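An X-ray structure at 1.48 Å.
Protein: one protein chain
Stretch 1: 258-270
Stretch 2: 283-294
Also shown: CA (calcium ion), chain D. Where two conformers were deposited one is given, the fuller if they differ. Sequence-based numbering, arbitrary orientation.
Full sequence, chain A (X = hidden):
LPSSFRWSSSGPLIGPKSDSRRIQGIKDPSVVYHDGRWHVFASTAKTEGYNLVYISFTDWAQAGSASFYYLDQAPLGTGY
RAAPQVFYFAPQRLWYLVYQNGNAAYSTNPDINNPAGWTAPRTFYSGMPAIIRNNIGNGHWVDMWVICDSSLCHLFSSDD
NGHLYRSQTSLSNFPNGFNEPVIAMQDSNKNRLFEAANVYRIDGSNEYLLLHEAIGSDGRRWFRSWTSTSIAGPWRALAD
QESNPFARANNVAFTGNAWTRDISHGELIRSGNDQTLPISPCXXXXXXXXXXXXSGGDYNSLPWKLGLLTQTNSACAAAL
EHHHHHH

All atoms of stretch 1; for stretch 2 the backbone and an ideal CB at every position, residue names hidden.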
# COMPACT_ATOMS: atom_id res chain seq x y z
N ALA A 258 -15.32 1.87 18.20
CA ALA A 258 -15.14 1.82 16.75
C ALA A 258 -14.92 3.23 16.19
O ALA A 258 -15.87 4.01 16.12
CB ALA A 258 -16.33 1.16 16.08
N TRP A 259 -13.71 3.58 15.75
CA TRP A 259 -13.41 4.95 15.32
C TRP A 259 -13.52 5.15 13.82
O TRP A 259 -13.48 6.29 13.31
CB TRP A 259 -12.04 5.34 15.86
CG TRP A 259 -10.90 4.58 15.26
CD1 TRP A 259 -10.39 3.41 15.70
CD2 TRP A 259 -10.10 4.97 14.12
NE1 TRP A 259 -9.34 3.01 14.90
CE2 TRP A 259 -9.12 3.96 13.94
CE3 TRP A 259 -10.12 6.07 13.25
CZ2 TRP A 259 -8.16 4.02 12.92
CZ3 TRP A 259 -9.13 6.14 12.25
CH2 TRP A 259 -8.19 5.11 12.09
N THR A 260 -13.64 4.06 13.09
CA THR A 260 -13.75 4.11 11.64
C THR A 260 -14.70 3.01 11.18
O THR A 260 -14.73 1.93 11.77
CB THR A 260 -12.36 3.95 10.98
OG1 THR A 260 -12.49 4.04 9.56
CG2 THR A 260 -11.69 2.63 11.37
N ARG A 261 -15.45 3.29 10.12
CA ARG A 261 -16.22 2.29 9.37
C ARG A 261 -15.56 1.91 8.05
O ARG A 261 -16.08 1.05 7.34
CB ARG A 261 -17.63 2.82 9.08
CG ARG A 261 -18.48 3.02 10.33
CD ARG A 261 -19.91 3.37 9.94
NE ARG A 261 -20.53 4.20 10.97
CZ ARG A 261 -21.50 5.09 10.77
NH1 ARG A 261 -22.02 5.29 9.56
NH2 ARG A 261 -21.94 5.81 11.79
N ASP A 262 -14.47 2.60 7.72
CA ASP A 262 -13.71 2.39 6.50
C ASP A 262 -12.41 1.70 6.84
O ASP A 262 -11.71 2.13 7.78
CB ASP A 262 -13.39 3.72 5.84
CG ASP A 262 -14.61 4.43 5.32
OD1 ASP A 262 -14.98 4.17 4.15
OD2 ASP A 262 -15.21 5.26 6.07
N ILE A 263 -12.09 0.65 6.07
CA ILE A 263 -10.79 -0.01 6.15
C ILE A 263 -10.17 0.21 4.78
O ILE A 263 -10.61 -0.38 3.79
CB ILE A 263 -10.87 -1.53 6.48
CG1 ILE A 263 -11.75 -1.79 7.69
CG2 ILE A 263 -9.47 -2.06 6.67
CD1 ILE A 263 -11.30 -1.16 9.00
N SER A 264 -9.20 1.12 4.74
CA SER A 264 -8.68 1.62 3.47
C SER A 264 -7.14 1.52 3.39
O SER A 264 -6.47 1.20 4.39
CB SER A 264 -9.27 3.03 3.27
OG SER A 264 -8.84 3.69 2.10
N HIS A 265 -6.63 1.78 2.18
CA HIS A 265 -5.23 1.69 1.74
C HIS A 265 -4.22 1.40 2.82
O HIS A 265 -3.88 2.27 3.59
CB HIS A 265 -4.85 2.96 1.00
CG HIS A 265 -3.62 2.80 0.17
ND1 HIS A 265 -3.47 3.35 -1.08
CD2 HIS A 265 -2.50 2.08 0.41
CE1 HIS A 265 -2.29 2.99 -1.57
NE2 HIS A 265 -1.68 2.23 -0.69
N GLY A 266 -3.77 0.15 2.86
CA GLY A 266 -2.85 -0.31 3.88
C GLY A 266 -1.76 -1.24 3.39
O GLY A 266 -1.49 -1.36 2.18
N GLU A 267 -1.10 -1.90 4.35
CA GLU A 267 -0.03 -2.88 4.07
C GLU A 267 0.04 -3.86 5.21
O GLU A 267 -0.14 -3.47 6.39
CB GLU A 267 1.35 -2.22 3.90
CG GLU A 267 1.80 -2.10 2.44
CD GLU A 267 3.23 -1.64 2.27
OE1 GLU A 267 4.07 -2.01 3.10
OE2 GLU A 267 3.50 -0.87 1.30
N LEU A 268 0.35 -5.11 4.87
CA LEU A 268 0.59 -6.14 5.88
C LEU A 268 2.01 -6.02 6.43
O LEU A 268 2.96 -5.64 5.73
CB LEU A 268 0.42 -7.56 5.32
CG LEU A 268 -1.01 -8.09 5.10
CD1 LEU A 268 -0.96 -9.42 4.33
CD2 LEU A 268 -1.74 -8.31 6.43
N ILE A 269 2.16 -6.35 7.70
CA ILE A 269 3.50 -6.50 8.25
C ILE A 269 4.16 -7.73 7.60
O ILE A 269 3.56 -8.83 7.55
CB ILE A 269 3.47 -6.64 9.79
CG1 ILE A 269 2.91 -5.40 10.51
CG2 ILE A 269 4.85 -6.97 10.32
CD1 ILE A 269 3.25 -4.06 9.96
N ARG A 270 5.36 -7.54 7.06
CA ARG A 270 6.03 -8.56 6.27
C ARG A 270 6.92 -9.47 7.11
O ARG A 270 7.23 -9.15 8.23
CB ARG A 270 6.89 -7.88 5.19
CG ARG A 270 6.16 -6.82 4.38
CD ARG A 270 7.09 -6.22 3.35
NE ARG A 270 6.55 -4.95 2.91
CZ ARG A 270 7.27 -4.00 2.33
NH1 ARG A 270 8.53 -4.22 2.00
NH2 ARG A 270 6.70 -2.84 2.07
N UNK A 283 -0.39 -14.80 12.35
CA UNK A 283 -0.46 -13.53 13.08
C UNK A 283 -0.41 -12.36 12.12
O UNK A 283 0.43 -11.48 12.23
CB UNK A 283 0.68 -13.42 14.10
N UNK A 284 -1.34 -12.31 11.18
CA UNK A 284 -1.34 -11.18 10.23
C UNK A 284 -1.62 -9.87 10.98
O UNK A 284 -2.39 -9.84 11.92
CB UNK A 284 -2.38 -11.40 9.13
N UNK A 285 -0.97 -8.80 10.53
CA UNK A 285 -1.18 -7.46 11.04
C UNK A 285 -1.25 -6.53 9.85
O UNK A 285 -0.39 -6.61 8.96
CB UNK A 285 -0.08 -7.04 12.01
N UNK A 286 -2.26 -5.67 9.82
CA UNK A 286 -2.49 -4.79 8.68
C UNK A 286 -2.48 -3.37 9.17
O UNK A 286 -3.33 -2.94 9.95
CB UNK A 286 -3.81 -5.11 7.97
N UNK A 287 -1.51 -2.60 8.66
CA UNK A 287 -1.42 -1.17 8.95
C UNK A 287 -2.26 -0.47 7.89
O UNK A 287 -2.01 -0.66 6.70
CB UNK A 287 0.03 -0.67 8.95
N UNK A 288 -3.26 0.29 8.30
CA UNK A 288 -4.27 0.77 7.36
C UNK A 288 -4.62 2.22 7.68
O UNK A 288 -4.23 2.75 8.73
CB UNK A 288 -5.52 -0.11 7.41
N UNK A 289 -5.40 2.83 6.80
CA UNK A 289 -5.97 4.13 7.06
C UNK A 289 -7.47 4.05 7.28
O UNK A 289 -8.21 3.35 6.55
CB UNK A 289 -5.66 5.08 5.91
N UNK A 290 -7.92 4.80 8.29
CA UNK A 290 -9.33 4.92 8.64
C UNK A 290 -9.65 6.37 8.92
O UNK A 290 -8.77 7.23 8.92
CB UNK A 290 -9.68 4.05 9.85
N UNK A 291 -10.93 6.65 9.14
CA UNK A 291 -11.35 8.01 9.46
C UNK A 291 -12.69 8.02 10.16
O UNK A 291 -13.45 7.04 10.14
CB UNK A 291 -11.42 8.86 8.19
N UNK A 292 -12.99 9.15 10.81
CA UNK A 292 -14.27 9.30 11.49
C UNK A 292 -15.42 9.13 10.48
O UNK A 292 -15.42 9.74 9.42
CB UNK A 292 -14.35 10.66 12.18
N UNK A 293 -16.39 8.25 10.79
CA UNK A 293 -17.47 7.98 9.81
C UNK A 293 -18.39 9.16 9.54
O UNK A 293 -19.16 9.10 8.58
CB UNK A 293 -18.32 6.81 10.30
N UNK A 294 -18.32 10.20 10.37
CA UNK A 294 -19.03 11.43 10.12
C UNK A 294 -18.30 12.43 9.26
O UNK A 294 -18.84 13.50 8.96
CB UNK A 294 -19.38 12.09 11.46
CA CA D . 0.21 1.22 -0.84

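Position 283 has phi/psi of 50/57, a left-handed conformation that asparagine and glycine adopt most readily, and its CB has nothing of stretch 1 within 5.5 Å. It is Asn 283, and it makes no contact here. At 284 the CB points sideways, 4.1 Å from Leu 268 CD2, so an aliphatic side chain would suit. Leu 284 meets that methyl, CD2 to CD2 of Leu 268, at 4.0 Å.

At 285 an extended strand begins, running antiparallel to 266-268. The backbone O accepts a hydrogen bond from Ile 269 N (2.9 Å). Its CB lies 3.7 Å from Ile 269 CG1, so a branched aliphatic residue or a long chain with apolar methylenes would fit. The residue is Arg 285, whose guanidinium lays one face on Ile 269, NH2 to CG2 3.5 Å.

Position 286 pairs with Leu 268 without backbone hydrogen bonds, and its CB is on the same face of the sheet, 4.1 Å from Leu 268 CD2. Gly 266, lacking a side chain, leaves room beside it, so a large flat residue could lie over the strand. Tyr 286 does so: its ring has Glu 267 N over one face, and CD1 packs 3.6 Å from Leu 268 CD2. Tyr 286 OH accepts a weak hydrogen bond from Gly 266 N (3.3 Å). A CB on Gly 266 would stand 2.5 Å from Tyr 286 CE2, a clash.

Position 287 is bound through its backbone: its N donates to Glu 267 O and its O accepts from Glu 267 N, both at 2.8 Å. The CB lies 4.8 Å from Ile 269 CD1, which favours an aliphatic side chain, and Leu 287 supplies one.

At 288 the CB points sideways, 4.5 Å from Ile 263 CG2, with Trp 259 and Thr 260 farther along, a distance a long aromatic could span. Tyr 288 packs CE2 against Ile 263 CD1 (3.7 Å), and its OH comes within 3.6 Å of both Trp 259 CZ2 and Thr 260 CG2.

Position 289 pairs with Ser 264 through two backbone hydrogen bonds, with both side chains on one face; a bulge shifts the register by one between here and Glu 267. Ser 264 OG lies about 5.2 Å from the CB of 289, so a polar group on a longer chain, such as that of Gln, suits best; Ser and Thr would fall short. Gln 289 NE2 donates to that OG at 2.9 Å.

At 290 a CB would sit 2.8 Å from Thr 260 OG1 and 2.9 Å from Trp 259 CH2, so glycine alone avoids the clash. Gly 290 lets Trp 259 CZ3 approach its C to 3.4 Å.

At 291 the CB points away, 5.1 Å from Thr 260 OG1, so only a chain that bends back can meet stretch 1; several types could. Leu 291 brings CD2 to 3.3 Å from Asp 262 OD2, while its N donates to Thr 260 OG1 (3.1 Å).

Position 292 points away, which suits a polar residue; Asp 292 OD1 accepts a hydrogen bond from the backbone N of 294 (2.8 Å). At 293, phi of -67° and a CB 3.5 Å from Arg 261 NE admit a compact apolar residue. Pro 293 places its CB over one face of that guanidinium. At 294 the CB has nothing of stretch 1 within 5.5 Å, so many residues would do; Asn 294 makes no contact.

Stretch 2 (283-294) NLRYLYQGLDPN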
# COMPACT_ATOMS: atom_id res chain seq x y z
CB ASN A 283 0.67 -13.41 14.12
CG ASN A 283 0.65 -12.07 14.87
OD1 ASN A 283 -0.42 -11.56 15.20
ND2 ASN A 283 1.83 -11.48 15.14
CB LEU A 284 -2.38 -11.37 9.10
CG LEU A 284 -1.92 -12.22 7.90
CD1 LEU A 284 -1.64 -13.66 8.26
CD2 LEU A 284 -2.95 -12.14 6.77
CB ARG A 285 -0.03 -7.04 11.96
CG ARG A 285 0.09 -7.84 13.26
CD ARG A 285 1.32 -7.40 14.04
NE ARG A 285 2.53 -8.08 13.61
CZ ARG A 285 3.78 -7.74 13.97
NH1 ARG A 285 4.03 -6.67 14.73
NH2 ARG A 285 4.79 -8.49 13.51
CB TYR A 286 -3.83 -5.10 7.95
CG TYR A 286 -3.92 -4.57 6.53
CD1 TYR A 286 -3.08 -5.04 5.54
CD2 TYR A 286 -4.86 -3.60 6.18
CE1 TYR A 286 -3.17 -4.54 4.25
CE2 TYR A 286 -5.00 -3.14 4.88
CZ TYR A 286 -4.11 -3.59 3.93
OH TYR A 286 -4.19 -3.10 2.65
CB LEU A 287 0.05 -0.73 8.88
CG LEU A 287 0.32 0.75 9.21
CD1 LEU A 287 -0.00 1.17 10.62
CD2 LEU A 287 1.79 1.03 8.90
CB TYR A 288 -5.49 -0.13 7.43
CG TYR A 288 -6.35 0.08 8.65
CD1 TYR A 288 -6.01 -0.47 9.90
CD2 TYR A 288 -7.53 0.80 8.57
CE1 TYR A 288 -6.80 -0.27 11.02
CE2 TYR A 288 -8.32 1.00 9.68
CZ TYR A 288 -7.95 0.47 10.91
OH TYR A 288 -8.78 0.63 12.01
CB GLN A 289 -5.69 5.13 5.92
CG GLN A 289 -6.26 4.73 4.56
CD GLN A 289 -5.90 5.68 3.44
OE1 GLN A 289 -4.87 6.37 3.46
NE2 GLN A 289 -6.77 5.70 2.42
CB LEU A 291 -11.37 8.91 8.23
CG LEU A 291 -12.61 8.86 7.33
CD1 LEU A 291 -12.45 9.90 6.27
CD2 LEU A 291 -12.85 7.51 6.70
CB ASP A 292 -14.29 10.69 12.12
CG ASP A 292 -15.57 11.01 12.89
OD1 ASP A 292 -16.65 10.47 12.64
OD2 ASP A 292 -15.49 11.92 13.72
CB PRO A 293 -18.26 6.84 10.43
CG PRO A 293 -17.91 6.87 11.85
CD PRO A 293 -16.52 7.42 11.99
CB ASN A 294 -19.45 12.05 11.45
CG ASN A 294 -20.42 11.15 12.20
OD1 ASN A 294 -21.36 10.62 11.61
ND2 ASN A 294 -20.19 10.98 13.50
O HOH W 1 -15.40 5.68 8.75
O HOH W 2 -0.88 -0.59 -1.15
O HOH W 3 2.11 0.37 -0.87
O HOH W 4 1.28 -9.63 8.71
O HOH W 5 0.34 1.53 -2.88
O HOH W 6 0.07 0.74 1.19
O HOH W 7 1.21 3.10 -0.38
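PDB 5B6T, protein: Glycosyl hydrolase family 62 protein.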